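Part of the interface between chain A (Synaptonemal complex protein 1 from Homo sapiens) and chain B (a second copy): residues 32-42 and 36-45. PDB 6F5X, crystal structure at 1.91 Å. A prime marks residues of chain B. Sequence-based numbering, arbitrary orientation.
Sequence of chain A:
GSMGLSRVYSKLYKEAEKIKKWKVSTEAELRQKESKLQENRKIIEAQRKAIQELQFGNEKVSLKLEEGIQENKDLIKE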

# COMPACT_ATOMS: atom_id res chain seq x y z
N GLN A 32 -25.95 28.48 33.60
CA GLN A 32 -25.49 28.51 32.22
C GLN A 32 -24.06 28.00 32.09
O GLN A 32 -23.75 27.24 31.16
N LYS A 33 -23.18 28.38 33.02
CA LYS A 33 -21.81 27.85 32.99
C LYS A 33 -21.80 26.35 33.18
O LYS A 33 -21.09 25.64 32.47
N GLU A 34 -22.57 25.85 34.15
CA GLU A 34 -22.66 24.41 34.39
C GLU A 34 -23.19 23.68 33.15
O GLU A 34 -22.64 22.65 32.73
N SER A 35 -24.26 24.21 32.56
CA SER A 35 -24.81 23.65 31.33
C SER A 35 -23.73 23.53 30.26
O SER A 35 -23.53 22.45 29.68
N LYS A 36 -23.01 24.62 30.00
CA LYS A 36 -22.02 24.58 28.92
C LYS A 36 -20.79 23.76 29.30
O LYS A 36 -20.16 23.19 28.41
N LEU A 37 -20.45 23.66 30.58
CA LEU A 37 -19.43 22.70 31.00
C LEU A 37 -19.84 21.28 30.66
O LEU A 37 -19.06 20.53 30.09
N GLN A 38 -21.07 20.89 31.02
CA GLN A 38 -21.54 19.54 30.70
C GLN A 38 -21.46 19.29 29.19
O GLN A 38 -20.96 18.24 28.74
N GLU A 39 -21.94 20.25 28.39
CA GLU A 39 -21.74 20.16 26.95
C GLU A 39 -20.26 19.94 26.60
O GLU A 39 -19.93 19.11 25.73
N ASN A 40 -19.36 20.66 27.28
CA ASN A 40 -17.94 20.54 26.97
C ASN A 40 -17.43 19.14 27.26
O ASN A 40 -16.65 18.58 26.48
N ARG A 41 -17.83 18.56 28.40
CA ARG A 41 -17.40 17.20 28.70
C ARG A 41 -17.86 16.24 27.61
O ARG A 41 -17.09 15.37 27.18
N LYS A 42 -19.09 16.41 27.12
CA LYS A 42 -19.55 15.55 26.03
C LYS A 42 -18.65 15.69 24.80
O LYS A 42 -18.19 14.69 24.24
N LYS B 36 -12.18 26.56 34.38
CA LYS B 36 -12.24 25.24 33.75
C LYS B 36 -12.93 25.28 32.39
O LYS B 36 -12.61 24.46 31.52
N LEU B 37 -13.85 26.22 32.16
CA LEU B 37 -14.36 26.44 30.81
C LEU B 37 -13.24 26.84 29.86
O LEU B 37 -13.11 26.27 28.77
N GLN B 38 -12.42 27.82 30.24
CA GLN B 38 -11.31 28.22 29.38
C GLN B 38 -10.39 27.04 29.08
O GLN B 38 -10.02 26.81 27.92
N GLU B 39 -10.05 26.26 30.11
CA GLU B 39 -9.32 25.01 29.87
C GLU B 39 -10.05 24.14 28.84
O GLU B 39 -9.41 23.56 27.94
N ASN B 40 -11.38 24.04 28.95
CA ASN B 40 -12.13 23.19 28.04
C ASN B 40 -12.01 23.69 26.60
O ASN B 40 -11.86 22.89 25.68
N ARG B 41 -12.13 25.01 26.40
CA ARG B 41 -11.98 25.52 25.04
C ARG B 41 -10.62 25.17 24.47
O ARG B 41 -10.51 24.77 23.30
N LYS B 42 -9.56 25.26 25.29
CA LYS B 42 -8.24 24.87 24.80
C LYS B 42 -8.22 23.40 24.37
O LYS B 42 -7.78 23.07 23.26
N ILE B 43 -8.70 22.50 25.23
CA ILE B 43 -8.68 21.08 24.89
C ILE B 43 -9.47 20.81 23.62
O ILE B 43 -9.03 20.07 22.74
N ILE B 44 -10.65 21.44 23.49
CA ILE B 44 -11.52 21.16 22.35
C ILE B 44 -10.88 21.63 21.05
O ILE B 44 -10.90 20.91 20.04
N GLU B 45 -10.31 22.84 21.04
CA GLU B 45 -9.63 23.32 19.84
C GLU B 45 -8.45 22.43 19.49
O GLU B 45 -8.23 22.08 18.32

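Two helical stretches run in nearly the same direction, 28° apart, with their axes 10.3 Å apart at closest approach. They are in register: Leu37 faces Leu37′ and Asn40 faces Asn40′.

The apolar contact centres on the leucines. Both are m,t rotamers. Their CA-to-CB bonds point sideways, but the chain ends come nearer, and Leu37 CD2 lies 3.4 Å from Leu37′ CD2. The aliphatic part of Lys33 borders this pair, with its CG 4.2 Å from Leu37′ CD1.

Asn40 and Asn40′ both point toward the other helix, with chi1 m. Asn40 is a knob in a hole formed by Leu37′, Asn40′, Arg41′ and Ile44′. Its ND2 is 3.2 Å from Leu37′ CD2, and its OD1 is 3.5 Å from Ile44′ CD1. Ile44′ is m,t and points toward chain A.

Polar atoms crowd together here, yet no clear hydrogen bond crosses. Asn40 ND2 and Asn40′ ND2 are 3.4 Å apart, and both are donors. Arg41 starts away from chain B and Arg41′ starts sideways, but chi1 m and chi2 p help bring each guanidinium back. Arg41 NH1 is 3.1 Å from Asn40′ OD1, and Arg41′ NH1 is 3.2 Å from Asn40 OD1.

Lys36 and Lys36′ start toward the partner, but their ends lead away.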

# COMPACT_ATOMS: atom_id res chain seq x y z
CB GLN A 32 -25.64 29.91 31.65
CG GLN A 32 -27.09 30.28 31.51
CD GLN A 32 -27.82 29.27 30.64
OE1 GLN A 32 -28.65 28.50 31.13
NE2 GLN A 32 -27.48 29.24 29.35
CB LYS A 33 -20.95 28.53 34.05
CG LYS A 33 -20.66 29.99 33.78
CD LYS A 33 -19.75 30.56 34.84
CE LYS A 33 -19.56 32.04 34.63
NZ LYS A 33 -18.80 32.31 33.39
CB GLU A 34 -23.55 24.15 35.60
CG GLU A 34 -23.69 22.69 35.97
CD GLU A 34 -22.37 22.08 36.42
OE1 GLU A 34 -21.52 22.84 36.92
OE2 GLU A 34 -22.20 20.85 36.28
CB SER A 35 -25.98 24.51 30.85
OG SER A 35 -26.53 24.02 29.64
CB LYS A 36 -21.63 26.00 28.50
CG LYS A 36 -22.79 26.75 27.82
CD LYS A 36 -23.11 26.08 26.48
CE LYS A 36 -24.16 26.82 25.65
NZ LYS A 36 -25.53 26.71 26.22
CB LEU A 37 -19.15 22.81 32.50
CG LEU A 37 -18.35 23.97 33.08
CD1 LEU A 37 -18.41 23.90 34.58
CD2 LEU A 37 -16.91 23.81 32.66
CB GLN A 38 -22.96 19.33 31.22
CG GLN A 38 -23.49 17.90 31.03
CD GLN A 38 -24.87 17.68 31.65
OE1 GLN A 38 -25.48 18.61 32.19
NE2 GLN A 38 -25.37 16.45 31.57
CB GLU A 39 -22.27 21.43 26.26
CG GLU A 39 -22.16 21.40 24.73
CD GLU A 39 -22.72 22.65 24.06
OE1 GLU A 39 -23.20 23.55 24.77
OE2 GLU A 39 -22.68 22.73 22.81
CB ASN A 40 -17.11 21.55 27.75
CG ASN A 40 -17.31 22.96 27.27
OD1 ASN A 40 -17.51 23.21 26.09
ND2 ASN A 40 -17.16 23.91 28.19
CB ARG A 41 -17.89 16.75 30.07
CG ARG A 41 -17.05 17.24 31.24
CD ARG A 41 -17.50 18.60 31.75
NE ARG A 41 -16.87 18.96 33.02
CZ ARG A 41 -15.78 19.70 33.12
NH1 ARG A 41 -15.19 20.17 32.03
NH2 ARG A 41 -15.27 19.98 34.32
CB LYS A 42 -21.00 15.86 25.68
CG LYS A 42 -21.99 15.69 26.84
CD LYS A 42 -22.10 14.24 27.30
CE LYS A 42 -23.23 14.06 28.30
NZ LYS A 42 -22.98 14.72 29.62
CB LYS B 36 -12.91 24.23 34.68
CG LYS B 36 -12.06 23.93 35.93
CD LYS B 36 -10.77 23.20 35.51
CE LYS B 36 -9.91 22.74 36.68
NZ LYS B 36 -9.25 23.86 37.39
CB LEU B 37 -15.45 27.50 30.79
CG LEU B 37 -16.86 27.22 31.31
CD1 LEU B 37 -17.62 28.51 31.34
CD2 LEU B 37 -17.53 26.29 30.35
CB GLN B 38 -10.53 29.37 30.04
CG GLN B 38 -9.41 29.95 29.16
CD GLN B 38 -8.70 31.15 29.78
OE1 GLN B 38 -9.01 31.55 30.90
NE2 GLN B 38 -7.76 31.74 29.04
CB GLU B 39 -9.14 24.25 31.19
CG GLU B 39 -8.34 22.95 31.06
CD GLU B 39 -8.13 22.22 32.38
OE1 GLU B 39 -8.61 22.71 33.42
OE2 GLU B 39 -7.48 21.14 32.37
CB ASN B 40 -13.60 23.11 28.43
CG ASN B 40 -13.83 22.32 29.69
OD1 ASN B 40 -13.13 21.35 29.96
ND2 ASN B 40 -14.88 22.68 30.41
CB ARG B 41 -12.21 27.03 25.00
CG ARG B 41 -13.68 27.44 24.97
CD ARG B 41 -14.26 27.60 26.36
NE ARG B 41 -15.58 28.24 26.35
CZ ARG B 41 -16.73 27.57 26.34
NH1 ARG B 41 -16.73 26.25 26.36
NH2 ARG B 41 -17.88 28.24 26.33
CB LYS B 42 -7.18 25.13 25.87
CG LYS B 42 -7.08 26.58 26.33
CD LYS B 42 -6.61 27.51 25.22
CE LYS B 42 -6.32 28.91 25.75
NZ LYS B 42 -7.53 29.65 26.19
CB ILE B 43 -9.21 20.25 26.07
CG1 ILE B 43 -8.30 20.38 27.29
CG2 ILE B 43 -9.37 18.80 25.69
CD1 ILE B 43 -8.90 19.80 28.56
CB ILE B 44 -12.90 21.80 22.58
CG1 ILE B 44 -13.60 21.12 23.76
CG2 ILE B 44 -13.76 21.71 21.33
CD1 ILE B 44 -14.85 21.80 24.22
CB GLU B 45 -9.19 24.76 20.05
CG GLU B 45 -8.50 25.41 18.86
CD GLU B 45 -9.42 25.60 17.67
OE1 GLU B 45 -10.65 25.67 17.87
OE2 GLU B 45 -8.91 25.71 16.53